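Local coordinates for protein AncCDT-1 (Synthetic construct, PDB 5T0W) that binds arginine as a reconstructed ancestral periplasmic solute-binding protein, a precursor of the enzyme cyclohexadienyl dehydratase, at residues A31-F36 / S182-Y187; T112-K117 / D176-D181; V134-Q139 / P153-R158. All blocks are in the same frame, centred on the assembly; numbering follows the deposited sequence.

Contact 1: A31-F36 / S182-Y187; sequences ADYKPF and SPVAAY. With ARG (arginine), chain E.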
loop_
_atom_site.group_PDB
_atom_site.type_symbol
_atom_site.label_atom_id
_atom_site.label_comp_id
_atom_site.label_asym_id
_atom_site.label_seq_id
_atom_site.Cartn_x
_atom_site.Cartn_y
_atom_site.Cartn_z
ATOM N N ALA A 31 3.176 -1.378 8.707
ATOM C CA ALA A 31 3.796 -2.674 8.490
ATOM C C ALA A 31 2.921 -3.957 8.749
ATOM O O ALA A 31 3.414 -5.073 9.056
ATOM C CB ALA A 31 5.106 -2.684 9.249
ATOM N N ASP A 32 1.610 -3.789 8.593
ATOM C CA ASP A 32 0.718 -4.948 8.419
ATOM C C ASP A 32 0.035 -4.810 7.087
ATOM O O ASP A 32 -1.127 -4.422 7.017
ATOM C CB ASP A 32 -0.304 -5.177 9.548
ATOM C CG ASP A 32 -0.763 -6.648 9.622
ATOM O OD1 ASP A 32 -0.508 -7.406 8.646
ATOM O OD2 ASP A 32 -1.348 -7.058 10.673
ATOM N N TYR A 33 0.774 -5.118 6.022
ATOM C CA TYR A 33 0.262 -4.919 4.681
ATOM C C TYR A 33 0.975 -5.832 3.717
ATOM O O TYR A 33 1.770 -5.391 2.902
ATOM C CB TYR A 33 0.421 -3.450 4.300
ATOM C CG TYR A 33 -0.359 -3.050 3.092
ATOM C CD1 TYR A 33 -1.748 -3.159 3.063
ATOM C CD2 TYR A 33 0.280 -2.538 1.984
ATOM C CE1 TYR A 33 -2.473 -2.776 1.957
ATOM C CE2 TYR A 33 -0.437 -2.151 0.886
ATOM C CZ TYR A 33 -1.804 -2.281 0.893
ATOM O OH TYR A 33 -2.502 -1.927 -0.172
ATOM N N LYS A 34 0.755 -7.129 3.893
ATOM C CA LYS A 34 1.411 -8.142 3.083
ATOM C C LYS A 34 0.831 -8.056 1.729
ATOM O O LYS A 34 -0.340 -7.816 1.601
ATOM C CB LYS A 34 1.140 -9.538 3.609
ATOM C CG LYS A 34 1.875 -9.870 4.881
ATOM C CD LYS A 34 1.288 -11.051 5.686
ATOM C CE LYS A 34 0.313 -10.644 6.798
ATOM N NZ LYS A 34 -0.298 -11.883 7.399
ATOM N N PRO A 35 1.645 -8.262 0.704
ATOM C CA PRO A 35 3.069 -8.562 0.730
ATOM C C PRO A 35 4.013 -7.324 0.614
ATOM O O PRO A 35 5.188 -7.484 0.295
ATOM C CB PRO A 35 3.221 -9.459 -0.492
ATOM C CG PRO A 35 2.281 -8.855 -1.471
ATOM C CD PRO A 35 1.125 -8.300 -0.672
ATOM N N PHE A 36 3.530 -6.123 0.910
ATOM C CA PHE A 36 4.349 -4.919 0.738
ATOM C C PHE A 36 5.242 -4.648 1.932
ATOM O O PHE A 36 6.457 -4.494 1.772
ATOM C CB PHE A 36 3.468 -3.714 0.464
ATOM C CG PHE A 36 2.836 -3.742 -0.872
ATOM C CD1 PHE A 36 3.535 -3.299 -1.976
ATOM C CD2 PHE A 36 1.552 -4.243 -1.038
ATOM C CE1 PHE A 36 2.979 -3.344 -3.239
ATOM C CE2 PHE A 36 0.969 -4.287 -2.303
ATOM C CZ PHE A 36 1.689 -3.830 -3.398
ATOM N N SER A 182 -5.487 -5.220 -5.283
ATOM C CA SER A 182 -5.485 -6.585 -5.850
ATOM C C SER A 182 -4.429 -7.500 -5.247
ATOM O O SER A 182 -4.738 -8.642 -4.899
ATOM C CB SER A 182 -5.259 -6.632 -7.365
ATOM O OG SER A 182 -5.666 -5.486 -8.078
ATOM N N PRO A 183 -3.180 -7.047 -5.147
ATOM C CA PRO A 183 -2.152 -7.979 -4.655
ATOM C C PRO A 183 -2.337 -8.353 -3.192
ATOM O O PRO A 183 -1.918 -9.418 -2.765
ATOM C CB PRO A 183 -0.839 -7.217 -4.873
ATOM C CG PRO A 183 -1.178 -6.086 -5.785
ATOM C CD PRO A 183 -2.612 -5.743 -5.488
ATOM N N VAL A 184 -2.977 -7.472 -2.429
ATOM C CA VAL A 184 -3.271 -7.786 -1.022
ATOM C C VAL A 184 -4.414 -8.789 -0.940
ATOM O O VAL A 184 -4.351 -9.744 -0.181
ATOM C CB VAL A 184 -3.622 -6.531 -0.217
ATOM C CG1 VAL A 184 -4.023 -6.886 1.193
ATOM C CG2 VAL A 184 -2.441 -5.582 -0.216
ATOM N N ALA A 185 -5.440 -8.573 -1.758
ATOM C CA ALA A 185 -6.590 -9.464 -1.829
ATOM C C ALA A 185 -6.167 -10.867 -2.195
ATOM O O ALA A 185 -6.643 -11.851 -1.606
ATOM C CB ALA A 185 -7.578 -8.942 -2.865
ATOM N N ALA A 186 -5.266 -10.968 -3.170
ATOM C CA ALA A 186 -4.772 -12.252 -3.587
ATOM C C ALA A 186 -4.050 -12.929 -2.438
ATOM O O ALA A 186 -4.287 -14.107 -2.141
ATOM C CB ALA A 186 -3.854 -12.098 -4.789
ATOM N N TYR A 187 -3.169 -12.183 -1.793
ATOM C CA TYR A 187 -2.398 -12.720 -0.665
ATOM C C TYR A 187 -3.320 -13.227 0.463
ATOM O O TYR A 187 -3.131 -14.328 0.938
ATOM C CB TYR A 187 -1.369 -11.686 -0.188
ATOM C CG TYR A 187 -0.369 -12.198 0.841
ATOM C CD1 TYR A 187 -0.735 -12.365 2.181
ATOM C CD2 TYR A 187 0.978 -12.522 0.453
ATOM C CE1 TYR A 187 0.191 -12.840 3.108
ATOM C CE2 TYR A 187 1.918 -12.984 1.376
ATOM C CZ TYR A 187 1.523 -13.130 2.708
ATOM O OH TYR A 187 2.411 -13.596 3.651
HETATM N N ARG E . -2.722 1.422 -2.196
HETATM C CA ARG E . -3.724 1.943 -1.256
HETATM C C ARG E . -3.412 3.370 -1.011
HETATM O O ARG E . -4.285 4.070 -0.496
HETATM C CB ARG E . -3.668 1.204 0.048
HETATM C CG ARG E . -2.366 1.440 0.758
HETATM C CD ARG E . -2.396 0.899 2.185
HETATM N NE ARG E . -1.045 0.578 2.615
HETATM C CZ ARG E . -0.730 0.199 3.843
HETATM N NH1 ARG E . 0.537 -0.105 4.149
HETATM N NH2 ARG E . -1.681 0.112 4.763
HETATM O OXT ARG E . -2.288 3.821 -1.306
#
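The arginine pocket has Tyr33 as one wall, and Val184 of helix 182-189 backs that wall from behind. The phenol ring is held between two partners: NE of the bound arginine sits 3.2 Å above its plane, over the ring centre, and Val184 CG2 lies over the opposite face, 3.9 Å from the Tyr33 ring centroid in a CH-pi contact. Tyr33 carries CG anti to its backbone N (chi1 -166°), so that although its CB starts away from the helix, the CZ end of the ring swings back to the methyl. A flat aromatic side chain suits this place because it offers the planar guanidinium one face and the valine the other. In the two-lobed fold of family 3 binding proteins, the loop 31-36 and helix 182-189 belong to different lobes, and their meeting is consistent with a closed, ligand-bound state. Phe36 brings a ring edge to the same methyl, with CE2 4.2 Å from Val184 CG2. Lys34 CB lies over a face of Tyr187, farther along the helix, 3.7 Å from the ring centroid. Pro35, which follows a cis peptide bond, sets its CB 3.9 Å from CD2 of Tyr187.

Contact 2: T112-K117 / D176-D181; sequences TILVKK and DAMVTD. With ARG (arginine), chain E.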
loop_
_atom_site.group_PDB
_atom_site.type_symbol
_atom_site.label_atom_id
_atom_site.label_comp_id
_atom_site.label_asym_id
_atom_site.label_seq_id
_atom_site.Cartn_x
_atom_site.Cartn_y
_atom_site.Cartn_z
ATOM N N THR A 112 -9.751 -4.820 -5.617
ATOM C CA THR A 112 -10.405 -6.132 -5.610
ATOM C C THR A 112 -11.356 -6.293 -4.417
ATOM O O THR A 112 -11.132 -5.741 -3.354
ATOM C CB THR A 112 -9.341 -7.200 -5.565
ATOM O OG1 THR A 112 -8.484 -7.002 -6.687
ATOM C CG2 THR A 112 -9.937 -8.576 -5.611
ATOM N N ILE A 113 -12.447 -7.017 -4.645
ATOM C CA ILE A 113 -13.442 -7.322 -3.620
ATOM C C ILE A 113 -13.201 -8.728 -3.115
ATOM O O ILE A 113 -13.027 -9.650 -3.885
ATOM C CB ILE A 113 -14.876 -7.283 -4.183
ATOM C CG1 ILE A 113 -15.195 -5.926 -4.797
ATOM C CG2 ILE A 113 -15.887 -7.618 -3.095
ATOM C CD1 ILE A 113 -16.351 -5.960 -5.760
ATOM N N LEU A 114 -13.254 -8.881 -1.809
ATOM C CA LEU A 114 -13.078 -10.158 -1.157
ATOM C C LEU A 114 -14.365 -10.493 -0.433
ATOM O O LEU A 114 -14.919 -9.632 0.230
ATOM C CB LEU A 114 -11.957 -10.020 -0.146
ATOM C CG LEU A 114 -10.897 -11.105 -0.082
ATOM C CD1 LEU A 114 -10.137 -11.137 -1.397
ATOM C CD2 LEU A 114 -9.931 -10.801 1.055
ATOM N N VAL A 115 -14.837 -11.731 -0.581
ATOM C CA VAL A 115 -16.033 -12.222 0.124
ATOM C C VAL A 115 -15.875 -13.657 0.672
ATOM O O VAL A 115 -14.920 -14.355 0.336
ATOM C CB VAL A 115 -17.288 -12.173 -0.773
ATOM C CG1 VAL A 115 -17.608 -10.740 -1.157
ATOM C CG2 VAL A 115 -17.114 -13.028 -2.007
ATOM N N LYS A 116 -16.799 -14.086 1.531
ATOM C CA LYS A 116 -16.779 -15.443 2.051
ATOM C C LYS A 116 -17.106 -16.372 0.884
ATOM O O LYS A 116 -17.932 -16.016 0.030
ATOM C CB LYS A 116 -17.779 -15.593 3.199
ATOM N N LYS A 117 -16.433 -17.524 0.819
ATOM C CA LYS A 117 -16.703 -18.513 -0.236
ATOM C C LYS A 117 -18.193 -18.790 -0.354
ATOM O O LYS A 117 -18.704 -18.859 -1.463
ATOM C CB LYS A 117 -15.933 -19.819 -0.004
ATOM N N ASP A 176 -20.020 -7.950 4.684
ATOM C CA ASP A 176 -20.328 -8.840 3.569
ATOM C C ASP A 176 -19.155 -8.946 2.641
ATOM O O ASP A 176 -19.006 -9.941 1.972
ATOM C CB ASP A 176 -21.551 -8.340 2.811
ATOM C CG ASP A 176 -22.735 -8.177 3.705
ATOM O OD1 ASP A 176 -23.326 -9.205 4.091
ATOM O OD2 ASP A 176 -23.022 -7.030 4.100
ATOM N N ALA A 177 -18.315 -7.918 2.615
ATOM C CA ALA A 177 -17.173 -7.870 1.751
ATOM C C ALA A 177 -16.130 -6.924 2.283
ATOM O O ALA A 177 -16.420 -6.124 3.175
ATOM C CB ALA A 177 -17.610 -7.421 0.383
ATOM N N MET A 178 -14.915 -7.022 1.742
ATOM C CA MET A 178 -13.911 -6.007 1.917
ATOM C C MET A 178 -13.273 -5.687 0.565
ATOM O O MET A 178 -13.200 -6.518 -0.315
ATOM C CB MET A 178 -12.851 -6.387 2.943
ATOM C CG MET A 178 -11.700 -7.215 2.447
ATOM S SD MET A 178 -10.437 -7.562 3.734
ATOM C CE MET A 178 -9.615 -6.000 3.881
ATOM N N VAL A 179 -12.845 -4.441 0.410
ATOM C CA VAL A 179 -12.168 -4.018 -0.776
ATOM C C VAL A 179 -10.751 -3.698 -0.360
ATOM O O VAL A 179 -10.520 -3.139 0.702
ATOM C CB VAL A 179 -12.837 -2.790 -1.422
ATOM C CG1 VAL A 179 -12.203 -2.508 -2.778
ATOM C CG2 VAL A 179 -14.346 -2.976 -1.583
ATOM N N THR A 180 -9.800 -4.040 -1.212
ATOM C CA THR A 180 -8.406 -3.790 -0.947
ATOM C C THR A 180 -7.629 -3.849 -2.273
ATOM O O THR A 180 -8.192 -4.227 -3.312
ATOM C CB THR A 180 -7.888 -4.802 0.080
ATOM O OG1 THR A 180 -6.643 -4.358 0.603
ATOM C CG2 THR A 180 -7.664 -6.175 -0.539
ATOM N N ASP A 181 -6.342 -3.508 -2.264
ATOM C CA ASP A 181 -5.519 -3.603 -3.464
ATOM C C ASP A 181 -5.473 -5.034 -3.957
ATOM O O ASP A 181 -5.349 -5.965 -3.149
ATOM C CB ASP A 181 -4.097 -3.086 -3.203
ATOM C CG ASP A 181 -4.023 -1.553 -3.061
ATOM O OD1 ASP A 181 -5.015 -0.861 -3.309
ATOM O OD2 ASP A 181 -2.930 -1.035 -2.778
HETATM N N ARG E . -2.722 1.422 -2.196
HETATM C CA ARG E . -3.724 1.943 -1.256
HETATM C C ARG E . -3.412 3.370 -1.011
HETATM O O ARG E . -4.285 4.070 -0.496
HETATM C CB ARG E . -3.668 1.204 0.048
HETATM C CG ARG E . -2.366 1.440 0.758
HETATM C CD ARG E . -2.396 0.899 2.185
HETATM N NE ARG E . -1.045 0.578 2.615
HETATM C CZ ARG E . -0.730 0.199 3.843
HETATM N NH1 ARG E . 0.537 -0.105 4.149
HETATM N NH2 ARG E . -1.681 0.112 4.763
HETATM O OXT ARG E . -2.288 3.821 -1.306
HETATM O O HOH W 1 -18.964 -12.668 2.534
#
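Met178 holds CG in the crowded position between its backbone N and carbonyl carbon (chi1 85°), which brings the first methylene beyond CB beside Leu114, with Met178 CG 3.8 Å from Leu114 CB. The two residues form a hydrogen-bonded pair between antiparallel strands 107-115 and 177-181 of the mixed sheet in one lobe of this periplasmic binding protein fold. Leu114 N gives its hydrogen to Met178 O at 2.8 Å, and Met178 N returns one to Leu114 O. Thr112 and Thr180 repeat the exchange at the next hydrogen-bonded pair, two residues along, with Thr112 N 2.8 Å from Thr180 O. These four side chains share a face; Ala185 of helix 182-189 packs on Thr112, Leu114 and Thr180, and Ala166 of helix 163-171 on Met178. Ile113 and Val179, a non-hydrogen-bonded pair, occupy the other face, where branched apolar groups suit a buried layer; Ile113 CG2 reaches Ala177 CB at 3.9 Å, and Val115 CG1 meets that same methyl.

At the pocket end of strand 177-181, Asp181 turns CG anti to its carbonyl carbon (chi1 -73°), and OD2 accepts a hydrogen bond from the arginine's amino N. Gln111 NE2 binds OD1, which helps to hold the carboxylate's rotation. An alanine here would probably leave the ligand's amino group without its acidic mate and free the amide of Gln111 to turn. At the far end, one water bridges the two segments, accepting from Lys116 N and donating to Asp176 O, each at 2.8 Å.

Contact 3: V134-Q139 / P153-R158; sequences VKVAVQ and PKAKIR. With ARG (arginine), chain E.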
loop_
_atom_site.group_PDB
_atom_site.type_symbol
_atom_site.label_atom_id
_atom_site.label_comp_id
_atom_site.label_asym_id
_atom_site.label_seq_id
_atom_site.Cartn_x
_atom_site.Cartn_y
_atom_site.Cartn_z
ATOM N N VAL A 134 -25.997 -4.070 2.491
ATOM C CA VAL A 134 -24.609 -4.522 2.376
ATOM C C VAL A 134 -23.627 -3.704 3.231
ATOM O O VAL A 134 -23.603 -2.483 3.162
ATOM C CB VAL A 134 -24.154 -4.491 0.905
ATOM C CG1 VAL A 134 -22.655 -4.652 0.797
ATOM C CG2 VAL A 134 -24.876 -5.570 0.107
ATOM N N LYS A 135 -22.838 -4.404 4.049
ATOM C CA LYS A 135 -21.753 -3.799 4.835
ATOM C C LYS A 135 -20.425 -4.179 4.206
ATOM O O LYS A 135 -20.146 -5.354 3.998
ATOM C CB LYS A 135 -21.764 -4.288 6.291
ATOM C CG LYS A 135 -23.015 -3.952 7.096
ATOM C CD LYS A 135 -23.022 -4.692 8.436
ATOM C CE LYS A 135 -24.411 -5.142 8.897
ATOM N NZ LYS A 135 -24.903 -4.434 10.114
ATOM N N VAL A 136 -19.607 -3.186 3.921
ATOM C CA VAL A 136 -18.287 -3.397 3.332
ATOM C C VAL A 136 -17.181 -2.797 4.161
ATOM O O VAL A 136 -17.296 -1.652 4.559
ATOM C CB VAL A 136 -18.259 -2.640 1.964
ATOM C CG1 VAL A 136 -16.892 -2.695 1.307
ATOM C CG2 VAL A 136 -19.378 -3.133 1.044
ATOM N N ALA A 137 -16.100 -3.550 4.365
ATOM C CA ALA A 137 -14.985 -3.135 5.200
ATOM C C ALA A 137 -13.797 -2.693 4.362
ATOM O O ALA A 137 -13.521 -3.261 3.310
ATOM C CB ALA A 137 -14.543 -4.265 6.126
ATOM N N VAL A 138 -13.088 -1.677 4.851
ATOM C CA VAL A 138 -11.922 -1.151 4.187
ATOM C C VAL A 138 -10.963 -0.579 5.195
ATOM O O VAL A 138 -11.363 -0.219 6.321
ATOM C CB VAL A 138 -12.292 -0.012 3.212
ATOM C CG1 VAL A 138 -13.151 -0.513 2.058
ATOM C CG2 VAL A 138 -12.976 1.132 3.931
ATOM N N GLN A 139 -9.714 -0.402 4.776
ATOM C CA GLN A 139 -8.748 0.281 5.613
ATOM C C GLN A 139 -8.947 1.797 5.555
ATOM O O GLN A 139 -9.072 2.358 4.489
ATOM C CB GLN A 139 -7.340 -0.082 5.223
ATOM C CG GLN A 139 -6.270 0.669 6.035
ATOM C CD GLN A 139 -4.865 0.152 5.800
ATOM O OE1 GLN A 139 -4.475 -0.216 4.671
ATOM N NE2 GLN A 139 -4.088 0.105 6.858
ATOM N N PRO A 153 -22.490 4.117 -2.677
ATOM C CA PRO A 153 -22.945 5.133 -1.727
ATOM C C PRO A 153 -24.166 4.677 -0.945
ATOM O O PRO A 153 -24.378 5.150 0.166
ATOM C CB PRO A 153 -23.302 6.330 -2.626
ATOM C CG PRO A 153 -23.619 5.732 -3.950
ATOM C CD PRO A 153 -22.707 4.537 -4.069
ATOM N N LYS A 154 -24.939 3.752 -1.505
ATOM C CA LYS A 154 -26.024 3.119 -0.732
ATOM C C LYS A 154 -25.534 2.164 0.381
ATOM O O LYS A 154 -26.280 1.908 1.330
ATOM C CB LYS A 154 -27.019 2.355 -1.604
ATOM C CG LYS A 154 -27.845 3.235 -2.495
ATOM C CD LYS A 154 -28.788 2.355 -3.269
ATOM C CE LYS A 154 -29.374 3.048 -4.472
ATOM N NZ LYS A 154 -30.410 2.135 -5.033
ATOM N N ALA A 155 -24.321 1.630 0.273
ATOM C CA ALA A 155 -23.871 0.615 1.227
ATOM C C ALA A 155 -23.416 1.235 2.515
ATOM O O ALA A 155 -23.233 2.450 2.597
ATOM C CB ALA A 155 -22.749 -0.234 0.633
ATOM N N LYS A 156 -23.216 0.386 3.519
ATOM C CA LYS A 156 -22.620 0.801 4.782
ATOM C C LYS A 156 -21.111 0.517 4.757
ATOM O O LYS A 156 -20.692 -0.609 4.818
ATOM C CB LYS A 156 -23.270 0.078 5.954
ATOM C CG LYS A 156 -24.698 0.507 6.192
ATOM C CD LYS A 156 -25.386 -0.386 7.224
ATOM C CE LYS A 156 -26.786 0.104 7.553
ATOM N NZ LYS A 156 -27.505 -0.885 8.403
ATOM N N ILE A 157 -20.315 1.569 4.715
ATOM C CA ILE A 157 -18.883 1.438 4.744
ATOM C C ILE A 157 -18.396 1.480 6.196
ATOM O O ILE A 157 -18.722 2.408 6.939
ATOM C CB ILE A 157 -18.208 2.557 3.961
ATOM C CG1 ILE A 157 -18.870 2.736 2.593
ATOM C CG2 ILE A 157 -16.727 2.273 3.811
ATOM C CD1 ILE A 157 -18.841 1.505 1.733
ATOM N N ARG A 158 -17.634 0.466 6.592
ATOM C CA ARG A 158 -17.017 0.403 7.901
ATOM C C ARG A 158 -15.482 0.404 7.741
ATOM O O ARG A 158 -14.920 -0.340 6.960
ATOM C CB ARG A 158 -17.488 -0.845 8.642
ATOM C CG ARG A 158 -18.941 -0.863 9.069
ATOM C CD ARG A 158 -19.161 -0.542 10.550
ATOM N NE ARG A 158 -20.287 -1.335 11.077
ATOM C CZ ARG A 158 -20.220 -2.642 11.366
ATOM N NH1 ARG A 158 -19.076 -3.320 11.184
ATOM N NH2 ARG A 158 -21.295 -3.274 11.823
HETATM N N ARG E . -2.722 1.422 -2.196
HETATM C CA ARG E . -3.724 1.943 -1.256
HETATM C C ARG E . -3.412 3.370 -1.011
HETATM O O ARG E . -4.285 4.070 -0.496
HETATM C CB ARG E . -3.668 1.204 0.048
HETATM C CG ARG E . -2.366 1.440 0.758
HETATM C CD ARG E . -2.396 0.899 2.185
HETATM N NE ARG E . -1.045 0.578 2.615
HETATM C CZ ARG E . -0.730 0.199 3.843
HETATM N NH1 ARG E . 0.537 -0.105 4.149
HETATM N NH2 ARG E . -1.681 0.112 4.763
HETATM O OXT ARG E . -2.288 3.821 -1.306
#
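Strand 135-139 runs parallel to strand 156-158, their axes 4.7 Å apart at closest approach and inclined by 30°. The backbone bonds alternate in direction as they climb: Lys156 N to Val134 O at 2.9 Å, then Val136 N to Lys156 O, Arg158 N to Val136 O, and Val138 N to Arg158 O at 3.1 Å. The strands are the two beta members of a beta-alpha-beta unit whose helix, 143-151, lies over the face bearing Val136 and Ile157. Branched apolar residues fit beneath that helix. Val138 CG2 meets Ile157 CG2 at 3.9 Å, the two side chains crossing obliquely, while CD1 of Ile157 closes on CB of Val136, and Ala148 of the helix packs on Ile157.

The other face carries Lys135, Lys156 and Arg158, long chains suited to a surface where their ends can reach solvent. Lys135 runs beside Arg158, pointing the same way, and lays CD over one face of its guanidinium, 4.1 Å from Arg158 NH2. Within this face the small Ala137 meets Ala166 of helix 163-171. At the strand end Gln139, with CG anti to its backbone N (chi1 177°) and the chain extended, presents OE1 to the arginine's NH2 at 2.8 Å; Glu161 O accepts from Gln139 NE2, which orients the amide. The Lys135 and Arg158 cations stand only 4.2 Å apart, NZ to NH2, a repulsion, added to by nearby Lys156, that the salt bridge from Arg158 NH1 to Glu169 OE2 probably offsets in part.

How the contacts relate
From the N terminus, the chain leaves strand 24-29 through loop 31-36, which meets helix 182-189 in contact 1, closing the outermost loop, 145 residues long. Inside it, strand 107-115 enters the second lobe, and contact 2 closes 58 residues later on strand 177-181. Innermost is contact 3, where 134-139 meets 153-158 after a short helical crossover. The three loops nest and none cross. Strand 177-181 lies between 107-115 and 135-139, so contacts 2 and 3 extend one sheet, further joined by Asp176 OD2 to Lys135 N. That strand leads directly into the helix of contact 1, which ties the sheet to the other lobe beside the arginine.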